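Local coordinates for 3-deoxy-D-manno-octulosonate 8-phosphate phosphatase KdsC (Xanthomonas campestris pv. campestris, PDB 4NAV), which probably hydrolyses 3-deoxy-D-manno-octulosonate 8-phosphate to 3-deoxy-D-manno-octulosonate and inorganic phosphate, a magnesium-dependent step of lipopolysaccharide biosynthesis, at the interface of chains A and B. Sequence-based numbering; all coordinates share one arbitrary frame. Chains: chain A/B, Hypothetical protein XCC279.

The interface of chains A and B. Residues chain A 180-182; chain B 94, 96, 120-121, 123-124.
The C-terminal tail of chain A lies across the surface of the neighbouring subunit, fixed by an aromatic ring at one end and the C-terminal carboxylate at the other. A:Phe180, the last residue of helix 173-180, buries 87 Å² against chain B. Its CG stands anti to its own carbonyl carbon (chi1 -78°), and the ring presents one face to the 3-10 helix 120-122. B:Leu120 crosses this ring at about a right angle and sets its CB over the centre, 3.7 Å from the A:Phe180 ring centroid, a CH-pi contact made by the root of the side chain. The methyls of B:Leu120 spread towards the CD2 and CE2 side: CD1 lies 4.1 Å from A:Phe180 CE2. On the same face, towards its CD1 side, A:Phe180 CD1 comes 3.5 Å from the carbonyl oxygen O of B:Leu120 and also packs against B:Pro121 CA. The ring thus spans the Leu-Pro peptide junction as well as the leucine side chain.

Beyond the ring, the tail passes over the start of helix 123-126, where the carbonyl oxygen of A:Phe180 faces CG and CD of the B:Pro124 ring and the CB of B:Leu123. At the terminus, B:Asn94 has CG anti to its backbone N (chi1 178°) and directs its carboxamide ND2 to A:Ala182 O, the terminal carboxylate oxygen, in a 2.8 Å hydrogen bond. The acceptor lies nearly in the amide plane, and the donor approaches almost along the C=O axis (171°), although the bond is bent at the hydrogen. B:Arg96, its chain bent at chi3, brings NH1 to 3.1 Å from A:Ala182 O without hydrogen bonding; its positive charge may still steady the terminal carboxylate. In this homotetrameric KdsC-family phosphatase, the patch docks one subunit's C-terminal end on its neighbour, and so probably helps to hold the assembly together.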
# COMPACT_ATOMS: atom_id res chain seq x y z
N PHE A 180 29.76 6.72 5.79
CA PHE A 180 29.20 5.46 5.30
C PHE A 180 29.97 4.79 4.15
O PHE A 180 29.54 3.76 3.67
CB PHE A 180 27.74 5.67 4.88
CG PHE A 180 26.78 5.73 6.02
CD1 PHE A 180 26.41 4.58 6.68
CD2 PHE A 180 26.25 6.94 6.46
CE1 PHE A 180 25.52 4.61 7.74
CE2 PHE A 180 25.37 6.98 7.52
CZ PHE A 180 24.99 5.81 8.16
N SER A 181 31.09 5.34 3.71
CA SER A 181 31.82 4.79 2.56
C SER A 181 32.83 3.72 2.93
O SER A 181 33.46 3.14 2.04
CB SER A 181 32.51 5.90 1.76
OG SER A 181 31.57 6.88 1.36
N ALA A 182 32.96 3.43 4.23
CA ALA A 182 33.80 2.28 4.67
C ALA A 182 33.56 1.92 6.12
O ALA A 182 33.03 0.86 6.41
CB ALA A 182 35.28 2.57 4.43
N ASN B 94 28.65 -3.53 10.18
CA ASN B 94 29.23 -3.21 8.87
C ASN B 94 29.01 -4.29 7.82
O ASN B 94 29.47 -5.43 7.95
CB ASN B 94 30.73 -2.91 8.99
CG ASN B 94 31.36 -2.62 7.64
OD1 ASN B 94 31.45 -3.50 6.78
ND2 ASN B 94 31.79 -1.38 7.43
N ARG B 96 30.01 -4.49 4.60
CA ARG B 96 31.22 -4.91 3.91
C ARG B 96 31.88 -6.08 4.63
O ARG B 96 32.10 -7.13 4.02
CB ARG B 96 32.22 -3.76 3.78
CG ARG B 96 33.34 -4.08 2.81
CD ARG B 96 34.28 -2.91 2.62
NE ARG B 96 35.38 -3.01 3.59
CZ ARG B 96 35.40 -2.42 4.78
NH1 ARG B 96 34.40 -1.64 5.18
NH2 ARG B 96 36.44 -2.60 5.56
N LEU B 120 22.13 4.25 2.78
CA LEU B 120 23.49 4.44 3.31
C LEU B 120 24.16 3.24 3.99
O LEU B 120 25.31 2.96 3.73
CB LEU B 120 23.47 5.61 4.28
CG LEU B 120 23.15 6.95 3.60
CD1 LEU B 120 22.67 7.99 4.59
CD2 LEU B 120 24.36 7.44 2.80
N PRO B 121 23.44 2.52 4.87
CA PRO B 121 24.15 1.43 5.51
C PRO B 121 24.67 0.36 4.53
O PRO B 121 25.59 -0.39 4.88
CB PRO B 121 23.10 0.84 6.48
CG PRO B 121 22.03 1.90 6.61
CD PRO B 121 22.01 2.55 5.26
N LEU B 123 26.13 1.05 1.68
CA LEU B 123 27.10 1.65 0.79
C LEU B 123 28.47 1.00 0.86
O LEU B 123 29.15 0.90 -0.16
CB LEU B 123 27.17 3.15 1.06
CG LEU B 123 27.77 4.06 -0.02
CD1 LEU B 123 27.19 3.75 -1.40
CD2 LEU B 123 27.60 5.54 0.30
N PRO B 124 28.92 0.61 2.06
CA PRO B 124 30.28 0.04 2.15
C PRO B 124 30.41 -1.21 1.28
O PRO B 124 31.43 -1.42 0.60
CB PRO B 124 30.41 -0.32 3.62
CG PRO B 124 29.52 0.66 4.32
CD PRO B 124 28.35 0.85 3.40